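Local coordinates for protein F420-reducing hydrogenase, subunit beta (Methanothermobacter marburgensis, PDB 4OMF) that probably reduces coenzyme F420 on its bound FAD, using electrons from hydrogen oxidation that arrive through an iron-sulfur cluster, at residues A45-P50 against Q58-M63; G93-G98 against A123-L128; K75-P80 against F138-L143. All coordinates share one frame; numbering follows the deposited sequence.

Contact 1. Residues A45-P50 against Q58-M63; sequences AVVAGP and QPMVAM. With FAD (flavin-adenine dinucleotide), chain R.
The flat peptide groups of A45 and A62 meet edge to edge across a twisted antiparallel beta hairpin, with A45 N giving its hydrogen to A62 O at 2.8 Å, in the plane of that carbonyl. Further along, the match is less flat. G49 N also bonds to Q58 O, but it stands 41° above the plane of that carbonyl. In all, three hydrogen-bonded pairs, A45 with A62, V47 with M60 and G49 with Q58, alternate with two non-hydrogen-bonded ones. One face of the hairpin bears V46, V61, A48 and P59, compact apolar residues suited to a buried sheet surface, and V46 CG2 rests 4.2 Å from V61 CG2. The other face carries A45, A62, V47 and M60. There M60 CG sits between the backbone N and the carbonyl carbon (chi1 65°), and a second bend at chi2 (87°) brings SD alongside V47, 3.6 Å from V47 CG2; chi3 then turns CE. Glycine suits position 49 because M60 CG lies 3.9 Å from G49 CA, just where a CB would project.

On the side away from 58-63, A48 serves the cofactor: A48 N donates to the ribose oxygen O2B of FAD at 2.8 Å. The small methyl of A48 lies under the adenine face, its CB 3.4 Å from FAD C4A. K75 NZ makes a weak bond to A48 O. Near the turn, one water donates to both P50 O (2.7 Å) and Q58 O (2.9 Å), bridging the two strands.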
loop_
_atom_site.group_PDB
_atom_site.type_symbol
_atom_site.label_atom_id
_atom_site.label_comp_id
_atom_site.label_asym_id
_atom_site.label_seq_id
_atom_site.Cartn_x
_atom_site.Cartn_y
_atom_site.Cartn_z
ATOM N N ALA C 45 9.175 32.645 3.229
ATOM C CA ALA C 45 8.575 32.041 4.409
ATOM C C ALA C 45 7.394 31.163 4.047
ATOM O O ALA C 45 6.658 31.473 3.127
ATOM C CB ALA C 45 8.131 33.131 5.403
ATOM N N VAL C 46 7.203 30.081 4.788
ATOM C CA VAL C 46 6.026 29.237 4.568
ATOM C C VAL C 46 4.908 29.798 5.442
ATOM O O VAL C 46 5.123 30.058 6.635
ATOM C CB VAL C 46 6.294 27.741 4.911
ATOM C CG1 VAL C 46 4.974 26.959 4.881
ATOM C CG2 VAL C 46 7.287 27.129 3.910
ATOM N N VAL C 47 3.751 30.052 4.820
ATOM C CA VAL C 47 2.587 30.623 5.486
ATOM C C VAL C 47 1.298 29.925 5.054
ATOM O O VAL C 47 1.285 29.207 4.059
ATOM C CB VAL C 47 2.439 32.124 5.192
ATOM C CG1 VAL C 47 3.603 32.920 5.819
ATOM C CG2 VAL C 47 2.354 32.358 3.696
ATOM N N ALA C 48 0.217 30.164 5.790
ATOM C CA ALA C 48 -1.091 29.623 5.426
ATOM C C ALA C 48 -1.814 30.550 4.462
ATOM O O ALA C 48 -2.503 31.466 4.897
ATOM C CB ALA C 48 -1.944 29.392 6.679
ATOM N N GLY C 49 -1.652 30.316 3.161
ATOM C CA GLY C 49 -2.212 31.196 2.149
ATOM C C GLY C 49 -3.593 30.755 1.705
ATOM O O GLY C 49 -4.098 29.729 2.163
ATOM N N PRO C 50 -4.217 31.534 0.809
ATOM C CA PRO C 50 -5.575 31.221 0.342
ATOM C C PRO C 50 -5.603 29.865 -0.347
ATOM O O PRO C 50 -4.608 29.484 -0.966
ATOM C CB PRO C 50 -5.881 32.349 -0.655
ATOM C CG PRO C 50 -4.903 33.452 -0.311
ATOM C CD PRO C 50 -3.672 32.746 0.177
ATOM N N GLN C 58 -4.199 26.955 2.292
ATOM C CA GLN C 58 -3.182 25.999 1.859
ATOM C C GLN C 58 -1.798 26.577 2.156
ATOM O O GLN C 58 -1.537 27.764 1.889
ATOM C CB GLN C 58 -3.338 25.676 0.367
ATOM C CG GLN C 58 -4.597 24.856 0.048
ATOM C CD GLN C 58 -4.475 23.382 0.464
ATOM O OE1 GLN C 58 -3.365 22.846 0.611
ATOM N NE2 GLN C 58 -5.620 22.723 0.651
ATOM N N PRO C 59 -0.907 25.749 2.703
ATOM C CA PRO C 59 0.475 26.205 2.912
ATOM C C PRO C 59 1.089 26.623 1.598
ATOM O O PRO C 59 0.832 25.996 0.560
ATOM C CB PRO C 59 1.185 24.975 3.481
ATOM C CG PRO C 59 0.068 24.120 4.039
ATOM C CD PRO C 59 -1.107 24.358 3.143
ATOM N N MET C 60 1.891 27.673 1.637
ATOM C CA MET C 60 2.519 28.179 0.422
ATOM C C MET C 60 3.813 28.905 0.798
ATOM O O MET C 60 3.977 29.350 1.941
ATOM C CB MET C 60 1.563 29.105 -0.334
ATOM C CG MET C 60 1.213 30.400 0.413
ATOM S SD MET C 60 2.399 31.735 0.133
ATOM C CE MET C 60 2.343 31.891 -1.650
ATOM N N VAL C 61 4.730 29.016 -0.159
ATOM C CA VAL C 61 6.018 29.668 0.101
ATOM C C VAL C 61 5.938 31.113 -0.368
ATOM O O VAL C 61 5.828 31.363 -1.559
ATOM C CB VAL C 61 7.187 28.948 -0.632
ATOM C CG1 VAL C 61 8.519 29.633 -0.357
ATOM C CG2 VAL C 61 7.238 27.472 -0.245
ATOM N N ALA C 62 5.953 32.059 0.563
ATOM C CA ALA C 62 5.840 33.467 0.200
ATOM C C ALA C 62 7.225 34.034 0.025
ATOM O O ALA C 62 8.079 33.828 0.885
ATOM C CB ALA C 62 5.060 34.263 1.287
ATOM N N MET C 63 7.449 34.768 -1.059
ATOM C CA MET C 63 8.763 35.341 -1.324
ATOM C C MET C 63 8.680 36.850 -1.575
ATOM O O MET C 63 9.638 37.468 -2.051
ATOM C CB MET C 63 9.419 34.616 -2.501
ATOM C CG MET C 63 9.784 33.201 -2.121
ATOM S SD MET C 63 10.728 32.253 -3.318
ATOM C CE MET C 63 12.275 33.176 -3.490
HETATM P PA FAD R . -1.133 38.098 11.021
HETATM O O1A FAD R . -2.637 38.165 10.964
HETATM O O2A FAD R . -0.242 39.207 10.547
HETATM O O5B FAD R . -0.691 36.782 10.240
HETATM C C5B FAD R . -1.301 35.563 10.687
HETATM C C4B FAD R . -0.381 34.413 10.274
HETATM O O4B FAD R . -0.925 33.182 10.755
HETATM C C3B FAD R . -0.298 34.324 8.755
HETATM O O3B FAD R . 1.062 34.228 8.305
HETATM C C2B FAD R . -1.035 33.028 8.445
HETATM O O2B FAD R . -0.440 32.362 7.320
HETATM C C1B FAD R . -0.888 32.217 9.718
HETATM N N9A FAD R . -2.017 31.280 9.855
HETATM C C8A FAD R . -3.321 31.607 9.803
HETATM N N7A FAD R . -4.095 30.511 9.980
HETATM C C5A FAD R . -3.247 29.459 10.152
HETATM C C6A FAD R . -3.402 28.002 10.366
HETATM N N6A FAD R . -4.630 27.422 10.425
HETATM N N1A FAD R . -2.277 27.282 10.503
HETATM C C2A FAD R . -1.045 27.826 10.411
HETATM N N3A FAD R . -0.821 29.145 10.204
HETATM C C4A FAD R . -1.883 29.980 10.072
HETATM N N1 FAD R . -4.264 33.066 19.607
HETATM C C2 FAD R . -4.356 33.067 20.996
HETATM O O2 FAD R . -4.076 34.113 21.616
HETATM N N3 FAD R . -4.798 31.923 21.645
HETATM C C4 FAD R . -5.097 30.776 20.938
HETATM O O4 FAD R . -5.454 29.754 21.566
HETATM C C4X FAD R . -5.632 30.970 19.610
HETATM N N5 FAD R . -6.057 29.729 18.912
HETATM C C5X FAD R . -5.429 29.585 17.593
HETATM C C6 FAD R . -5.754 28.397 16.917
HETATM C C7 FAD R . -5.397 28.240 15.572
HETATM C C7M FAD R . -5.733 26.950 14.835
HETATM C C8 FAD R . -4.740 29.288 14.931
HETATM C C8M FAD R . -4.307 29.243 13.478
HETATM C C9 FAD R . -4.425 30.491 15.600
HETATM C C9A FAD R . -4.853 30.684 16.918
HETATM N N10 FAD R . -4.454 31.845 17.629
HETATM C C10 FAD R . -4.928 32.085 18.906
HETATM C "C1'" FAD R . -3.483 32.826 17.107
HETATM C "C2'" FAD R . -4.105 34.016 16.423
HETATM O "O2'" FAD R . -5.392 33.845 16.040
HETATM C "C3'" FAD R . -3.270 34.617 15.551
HETATM O "O3'" FAD R . -3.064 33.906 14.415
HETATM C "C4'" FAD R . -2.018 35.255 16.128
HETATM O "O4'" FAD R . -2.323 36.161 17.210
HETATM C "C5'" FAD R . -1.217 35.974 15.038
HETATM O "O5'" FAD R . -1.850 37.201 14.708
HETATM P P FAD R . -1.058 38.363 13.945
HETATM O O1P FAD R . 0.242 38.565 14.693
HETATM O O2P FAD R . -1.960 39.547 13.757
HETATM O O3P FAD R . -0.695 37.661 12.522
HETATM O O HOH W 1 -1.993 29.130 -0.606
#

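Contact 2. Residues G93-G98 against A123-L128; sequences GIEKLG and ADKIKL. With KEN (N,N-dimethylmethanamine), chain P.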
loop_
_atom_site.group_PDB
_atom_site.type_symbol
_atom_site.label_atom_id
_atom_site.label_comp_id
_atom_site.label_asym_id
_atom_site.label_seq_id
_atom_site.Cartn_x
_atom_site.Cartn_y
_atom_site.Cartn_z
ATOM N N GLY C 93 14.779 27.376 -3.918
ATOM C CA GLY C 93 16.170 27.826 -3.831
ATOM C C GLY C 93 16.554 28.531 -2.528
ATOM O O GLY C 93 17.648 29.101 -2.420
ATOM N N ILE C 94 15.660 28.497 -1.534
ATOM C CA ILE C 94 15.829 29.287 -0.317
ATOM C C ILE C 94 16.843 28.657 0.642
ATOM O O ILE C 94 16.784 27.458 0.906
ATOM C CB ILE C 94 14.470 29.464 0.398
ATOM C CG1 ILE C 94 13.527 30.317 -0.451
ATOM C CG2 ILE C 94 14.633 30.014 1.838
ATOM C CD1 ILE C 94 12.027 30.093 -0.074
ATOM N N GLU C 95 17.788 29.457 1.128
ATOM C CA GLU C 95 18.767 28.964 2.099
ATOM C C GLU C 95 18.592 29.597 3.476
ATOM O O GLU C 95 19.236 29.180 4.447
ATOM C CB GLU C 95 20.193 29.195 1.590
ATOM C CG GLU C 95 20.515 28.199 0.466
ATOM C CD GLU C 95 21.900 28.388 -0.146
ATOM O OE1 GLU C 95 22.484 29.489 -0.010
ATOM O OE2 GLU C 95 22.380 27.422 -0.788
ATOM N N LYS C 96 17.716 30.593 3.541
ATOM C CA LYS C 96 17.350 31.274 4.796
ATOM C C LYS C 96 15.834 31.332 4.906
ATOM O O LYS C 96 15.195 32.177 4.287
ATOM C CB LYS C 96 17.917 32.692 4.844
ATOM C CG LYS C 96 19.450 32.794 4.935
ATOM C CD LYS C 96 19.911 34.205 4.485
ATOM C CE LYS C 96 21.242 34.600 5.092
ATOM N NZ LYS C 96 22.284 33.569 4.827
ATOM N N LEU C 97 15.264 30.427 5.688
ATOM C CA LEU C 97 13.833 30.220 5.656
ATOM C C LEU C 97 13.134 30.708 6.921
ATOM O O LEU C 97 13.630 30.504 8.036
ATOM C CB LEU C 97 13.539 28.726 5.448
ATOM C CG LEU C 97 12.073 28.318 5.249
ATOM C CD1 LEU C 97 11.487 29.047 4.055
ATOM C CD2 LEU C 97 11.967 26.802 5.070
ATOM N N GLY C 98 11.965 31.311 6.747
ATOM C CA GLY C 98 11.093 31.632 7.866
ATOM C C GLY C 98 9.824 30.793 7.816
ATOM O O GLY C 98 9.480 30.229 6.773
ATOM N N ALA C 123 17.538 21.490 8.082
ATOM C CA ALA C 123 17.502 21.920 9.488
ATOM C C ALA C 123 18.190 23.266 9.744
ATOM O O ALA C 123 17.640 24.134 10.420
ATOM C CB ALA C 123 18.115 20.855 10.361
ATOM N N ASP C 124 19.376 23.461 9.181
ATOM C CA ASP C 124 20.117 24.678 9.466
ATOM C C ASP C 124 19.639 25.877 8.641
ATOM O O ASP C 124 20.074 27.004 8.865
ATOM C CB ASP C 124 21.610 24.435 9.238
ATOM C CG ASP C 124 22.154 23.349 10.144
ATOM O OD1 ASP C 124 21.810 23.362 11.350
ATOM O OD2 ASP C 124 22.901 22.471 9.656
ATOM N N LYS C 125 18.737 25.636 7.698
ATOM C CA LYS C 125 18.218 26.725 6.868
ATOM C C LYS C 125 17.070 27.485 7.502
ATOM O O LYS C 125 16.706 28.558 7.026
ATOM C CB LYS C 125 17.789 26.164 5.504
ATOM C CG LYS C 125 19.024 25.774 4.689
ATOM C CD LYS C 125 18.692 24.970 3.457
ATOM C CE LYS C 125 19.975 24.425 2.797
ATOM N NZ LYS C 125 19.611 23.614 1.593
ATOM N N ILE C 126 16.486 26.930 8.555
ATOM C CA ILE C 126 15.414 27.626 9.246
ATOM C C ILE C 126 16.028 28.731 10.114
ATOM O O ILE C 126 16.799 28.447 11.037
ATOM C CB ILE C 126 14.579 26.652 10.078
ATOM C CG1 ILE C 126 14.001 25.577 9.156
ATOM C CG2 ILE C 126 13.470 27.392 10.831
ATOM C CD1 ILE C 126 13.108 24.616 9.843
ATOM N N LYS C 127 15.734 29.987 9.787
ATOM C CA LYS C 127 16.360 31.113 10.486
ATOM C C LYS C 127 15.391 31.849 11.423
ATOM O O LYS C 127 15.807 32.550 12.341
ATOM C CB LYS C 127 16.950 32.114 9.491
ATOM C CG LYS C 127 17.975 31.501 8.533
ATOM C CD LYS C 127 19.170 30.894 9.271
ATOM C CE LYS C 127 20.140 30.207 8.293
ATOM N NZ LYS C 127 21.253 29.553 9.036
ATOM N N LEU C 128 14.097 31.701 11.176
ATOM C CA LEU C 128 13.101 32.351 12.029
ATOM C C LEU C 128 11.841 31.521 12.094
ATOM O O LEU C 128 11.149 31.333 11.087
ATOM C CB LEU C 128 12.773 33.740 11.514
ATOM C CG LEU C 128 11.655 34.519 12.209
ATOM C CD1 LEU C 128 12.016 34.814 13.647
ATOM C CD2 LEU C 128 11.411 35.779 11.444
HETATM C CA1 KEN P . 16.741 29.351 16.082
HETATM C CB1 KEN P . 17.042 27.400 14.527
HETATM C CC1 KEN P . 14.955 28.705 14.408
HETATM N NE1 KEN P . 16.441 28.777 14.699
HETATM O O HOH W 2 18.385 25.535 -0.116
HETATM O O HOH W 3 21.094 25.143 -0.848
#
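K125 stretches alongside the backbone of I94 and E95, using its aliphatic length for packing and its amino group for a carbonyl and two waters. Its CB lies 3.5 Å from E95 O and its CG is slightly closer to the same oxygen. CD then passes I94 O at 4.0 Å, and CE passes 4.5 Å from E95 CG. With CG anti to the carbonyl carbon (chi1 -71°) and the chain fully extended beyond it, NZ reaches past the segment and bonds to F121 O. Two waters also bond to NZ. One accepts from K125 NZ at 2.8 Å and donates to I94 O, while the other connects NZ with E95 OE2. Water thus links the charged ends of lysine and glutamate, and E95 OE1 forms a salt bridge with a basic side chain of another protein chain.

The backbones run parallel from here on. L97 N donates to K125 O at 2.7 Å, and L97 O in turn accepts from K127 N (2.8 Å, 167° at the hydrogen), with a weak second bond from L128 N. These two donors to one oxygen mark a beta bulge, where the pairing slips by one residue between L97–I126 and G98–L128. On the exposed side, K127 CG rests against K96 CB at 3.9 Å, and a bend at chi2 turns the K127 chain so that NZ donates a hydrogen bond to D124 O at 2.8 Å.

The contact starts the parallel pair of a beta-alpha-beta crossover. I126 packs on the connecting helix 103-114 and its carbonyl borders the bound trimethylamine (N,N-dimethylmethanamine), L97 faces helix 85-89, L128 lies on helix 28-39, and strand 44-51 flanks G98.

Contact 3. Residues K75-P80 against F138-L143; sequences KYTFSP and FPYTSL. With FAD (flavin-adenine dinucleotide), chain R.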
loop_
_atom_site.group_PDB
_atom_site.type_symbol
_atom_site.label_atom_id
_atom_site.label_comp_id
_atom_site.label_asym_id
_atom_site.label_seq_id
_atom_site.Cartn_x
_atom_site.Cartn_y
_atom_site.Cartn_z
ATOM N N LYS C 75 -7.168 31.435 10.181
ATOM C CA LYS C 75 -8.160 30.460 9.756
ATOM C C LYS C 75 -8.160 29.337 10.783
ATOM O O LYS C 75 -7.138 28.691 10.960
ATOM C CB LYS C 75 -7.835 29.920 8.358
ATOM C CG LYS C 75 -7.789 31.014 7.267
ATOM C CD LYS C 75 -6.384 31.600 7.169
ATOM C CE LYS C 75 -6.344 32.834 6.286
ATOM N NZ LYS C 75 -4.952 33.433 6.209
ATOM N N TYR C 76 -9.283 29.113 11.474
ATOM C CA TYR C 76 -9.281 28.094 12.527
ATOM C C TYR C 76 -9.559 26.697 11.970
ATOM O O TYR C 76 -10.490 26.021 12.406
ATOM C CB TYR C 76 -10.288 28.438 13.629
ATOM C CG TYR C 76 -9.947 29.727 14.340
ATOM C CD1 TYR C 76 -8.825 29.811 15.177
ATOM C CD2 TYR C 76 -10.742 30.858 14.187
ATOM C CE1 TYR C 76 -8.507 30.990 15.828
ATOM C CE2 TYR C 76 -10.428 32.046 14.832
ATOM C CZ TYR C 76 -9.311 32.107 15.651
ATOM O OH TYR C 76 -9.012 33.289 16.281
ATOM N N THR C 77 -8.747 26.287 10.994
ATOM C CA THR C 77 -8.776 24.924 10.493
ATOM C C THR C 77 -7.371 24.557 10.028
ATOM O O THR C 77 -6.401 25.329 10.202
ATOM C CB THR C 77 -9.833 24.735 9.369
ATOM O OG1 THR C 77 -9.955 23.338 9.035
ATOM C CG2 THR C 77 -9.455 25.508 8.122
ATOM N N PHE C 78 -7.222 23.359 9.479
ATOM C CA PHE C 78 -5.888 22.837 9.209
ATOM C C PHE C 78 -5.169 23.561 8.083
ATOM O O PHE C 78 -5.740 23.809 7.025
ATOM C CB PHE C 78 -5.955 21.342 8.858
ATOM C CG PHE C 78 -6.745 20.521 9.835
ATOM C CD1 PHE C 78 -7.767 19.696 9.398
ATOM C CD2 PHE C 78 -6.459 20.560 11.193
ATOM C CE1 PHE C 78 -8.497 18.926 10.295
ATOM C CE2 PHE C 78 -7.187 19.811 12.089
ATOM C CZ PHE C 78 -8.215 18.985 11.638
ATOM N N SER C 79 -3.899 23.880 8.317
ATOM C CA SER C 79 -2.980 24.291 7.268
ATOM C C SER C 79 -1.663 23.654 7.656
ATOM O O SER C 79 -0.959 24.173 8.510
ATOM C CB SER C 79 -2.852 25.807 7.168
ATOM O OG SER C 79 -1.925 26.177 6.152
ATOM N N PRO C 80 -1.351 22.484 7.075
ATOM C CA PRO C 80 -0.179 21.740 7.558
ATOM C C PRO C 80 1.103 22.377 7.049
ATOM O O PRO C 80 1.739 21.841 6.132
ATOM C CB PRO C 80 -0.372 20.337 6.962
ATOM C CG PRO C 80 -1.797 20.305 6.443
ATOM C CD PRO C 80 -2.102 21.729 6.065
ATOM N N PHE C 138 -9.850 22.867 14.289
ATOM C CA PHE C 138 -11.122 22.274 13.835
ATOM C C PHE C 138 -11.060 21.693 12.424
ATOM O O PHE C 138 -10.479 22.286 11.524
ATOM C CB PHE C 138 -12.253 23.328 13.869
ATOM C CG PHE C 138 -12.507 23.905 15.226
ATOM C CD1 PHE C 138 -13.326 23.241 16.136
ATOM C CD2 PHE C 138 -11.910 25.097 15.612
ATOM C CE1 PHE C 138 -13.554 23.753 17.413
ATOM C CE2 PHE C 138 -12.127 25.612 16.891
ATOM C CZ PHE C 138 -12.958 24.936 17.788
ATOM N N PRO C 139 -11.675 20.518 12.220
ATOM C CA PRO C 139 -11.871 20.119 10.820
ATOM C C PRO C 139 -12.743 21.174 10.117
ATOM O O PRO C 139 -13.513 21.895 10.761
ATOM C CB PRO C 139 -12.576 18.762 10.916
ATOM C CG PRO C 139 -12.339 18.288 12.338
ATOM C CD PRO C 139 -12.189 19.522 13.179
ATOM N N TYR C 140 -12.609 21.275 8.805
ATOM C CA TYR C 140 -13.336 22.280 8.047
ATOM C C TYR C 140 -14.860 22.128 8.212
ATOM O O TYR C 140 -15.586 23.126 8.332
ATOM C CB TYR C 140 -12.958 22.212 6.568
ATOM C CG TYR C 140 -13.541 23.349 5.731
ATOM C CD1 TYR C 140 -14.523 23.105 4.765
ATOM C CD2 TYR C 140 -13.107 24.657 5.916
ATOM C CE1 TYR C 140 -15.056 24.141 3.990
ATOM C CE2 TYR C 140 -13.633 25.712 5.149
ATOM C CZ TYR C 140 -14.612 25.438 4.198
ATOM O OH TYR C 140 -15.119 26.449 3.427
ATOM N N THR C 141 -15.345 20.887 8.266
ATOM C CA THR C 141 -16.781 20.657 8.431
ATOM C C THR C 141 -17.301 21.183 9.768
ATOM O O THR C 141 -18.448 21.603 9.858
ATOM C CB THR C 141 -17.147 19.169 8.320
ATOM O OG1 THR C 141 -16.172 18.411 9.044
ATOM C CG2 THR C 141 -17.181 18.732 6.857
ATOM N N SER C 142 -16.456 21.169 10.798
ATOM C CA SER C 142 -16.847 21.749 12.071
ATOM C C SER C 142 -17.015 23.252 11.930
ATOM O O SER C 142 -17.976 23.808 12.437
ATOM C CB SER C 142 -15.822 21.434 13.161
ATOM O OG SER C 142 -15.952 20.074 13.536
ATOM N N LEU C 143 -16.093 23.915 11.234
ATOM C CA LEU C 143 -16.301 25.352 10.978
ATOM C C LEU C 143 -17.612 25.586 10.245
ATOM O O LEU C 143 -18.362 26.506 10.577
ATOM C CB LEU C 143 -15.150 25.957 10.188
ATOM C CG LEU C 143 -13.810 26.101 10.896
ATOM C CD1 LEU C 143 -12.867 26.934 10.002
ATOM C CD2 LEU C 143 -14.002 26.758 12.253
HETATM P PA FAD R . -1.133 38.098 11.021
HETATM O O1A FAD R . -2.637 38.165 10.964
HETATM O O2A FAD R . -0.242 39.207 10.547
HETATM O O5B FAD R . -0.691 36.782 10.240
HETATM C C5B FAD R . -1.301 35.563 10.687
HETATM C C4B FAD R . -0.381 34.413 10.274
HETATM O O4B FAD R . -0.925 33.182 10.755
HETATM C C3B FAD R . -0.298 34.324 8.755
HETATM O O3B FAD R . 1.062 34.228 8.305
HETATM C C2B FAD R . -1.035 33.028 8.445
HETATM O O2B FAD R . -0.440 32.362 7.320
HETATM C C1B FAD R . -0.888 32.217 9.718
HETATM N N9A FAD R . -2.017 31.280 9.855
HETATM C C8A FAD R . -3.321 31.607 9.803
HETATM N N7A FAD R . -4.095 30.511 9.980
HETATM C C5A FAD R . -3.247 29.459 10.152
HETATM C C6A FAD R . -3.402 28.002 10.366
HETATM N N6A FAD R . -4.630 27.422 10.425
HETATM N N1A FAD R . -2.277 27.282 10.503
HETATM C C2A FAD R . -1.045 27.826 10.411
HETATM N N3A FAD R . -0.821 29.145 10.204
HETATM C C4A FAD R . -1.883 29.980 10.072
HETATM N N1 FAD R . -4.264 33.066 19.607
HETATM C C2 FAD R . -4.356 33.067 20.996
HETATM O O2 FAD R . -4.076 34.113 21.616
HETATM N N3 FAD R . -4.798 31.923 21.645
HETATM C C4 FAD R . -5.097 30.776 20.938
HETATM O O4 FAD R . -5.454 29.754 21.566
HETATM C C4X FAD R . -5.632 30.970 19.610
HETATM N N5 FAD R . -6.057 29.729 18.912
HETATM C C5X FAD R . -5.429 29.585 17.593
HETATM C C6 FAD R . -5.754 28.397 16.917
HETATM C C7 FAD R . -5.397 28.240 15.572
HETATM C C7M FAD R . -5.733 26.950 14.835
HETATM C C8 FAD R . -4.740 29.288 14.931
HETATM C C8M FAD R . -4.307 29.243 13.478
HETATM C C9 FAD R . -4.425 30.491 15.600
HETATM C C9A FAD R . -4.853 30.684 16.918
HETATM N N10 FAD R . -4.454 31.845 17.629
HETATM C C10 FAD R . -4.928 32.085 18.906
HETATM C "C1'" FAD R . -3.483 32.826 17.107
HETATM C "C2'" FAD R . -4.105 34.016 16.423
HETATM O "O2'" FAD R . -5.392 33.845 16.040
HETATM C "C3'" FAD R . -3.270 34.617 15.551
HETATM O "O3'" FAD R . -3.064 33.906 14.415
HETATM C "C4'" FAD R . -2.018 35.255 16.128
HETATM O "O4'" FAD R . -2.323 36.161 17.210
HETATM C "C5'" FAD R . -1.217 35.974 15.038
HETATM O "O5'" FAD R . -1.850 37.201 14.708
HETATM P P FAD R . -1.058 38.363 13.945
HETATM O O1P FAD R . 0.242 38.565 14.693
HETATM O O2P FAD R . -1.960 39.547 13.757
HETATM O O3P FAD R . -0.695 37.661 12.522
#
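F78 lays one ring face over the carbonyl oxygen of F138, which stands 3.9 Å above the plane near the ring centre, while F78 CE1 comes 3.6 Å from P139 CA. The same oxygen takes a hydrogen bond from T77 OG1 at 2.8 Å. Threonine suits this place: chi1 of -172° turns OG1 away from the T77 amide nitrogen, toward F138 O, while CB packs 3.8 Å from L143 CD1. At Y76, the centre of an inverse gamma turn, the carbonyl oxygen faces the F138 ring edge in its plane, 3.6 Å from F138 CD2, a favourable approach for a C-H. L143, from the first turn of helix 140-150, closes over that oxygen with its two methyls. P139 occupies the N-cap position of that helix.

The far side of 75-80 reads the cofactor. K75 N donates to FAD N7A, and FAD N6A donates to K75 O at 2.9 Å and more weakly to T77 O. The Y76 ring turns its edge to the flavin, with CE1 3.8 Å from FAD C5X. Backbone recognition of the adenine Hoogsteen edge, beside a tyrosine at the isoalloxazine, makes this part of the FAD-binding site, with the iron-sulfur cluster about 6 Å from the F78 side chain.

In the fold
Contacts 1 and 3 are buried and both touch FAD, whereas contact 2 is only partly buried. Contacts 1 and 2 belong to one mixed sheet: strands 44-51 and 97-101 are neighbours, and V46 N probably bonds to G98 O (3.0 Å). They differ in pairing, regular antiparallel in the hairpin and parallel with a bulge in contact 2, where lysine chains and waters line the exposed side while L97, I126 and L128 remain buried. Contact 3 leaves the sheet and joins a loop to a helix start by a threonine hydroxyl, carbonyls and rings. It meets contact 1 where A48 CB packs on S79 OG. Both reach the adenosine half of FAD, and contact 3 also touches the flavin through Y76. Contacts 2 and 3 do not touch.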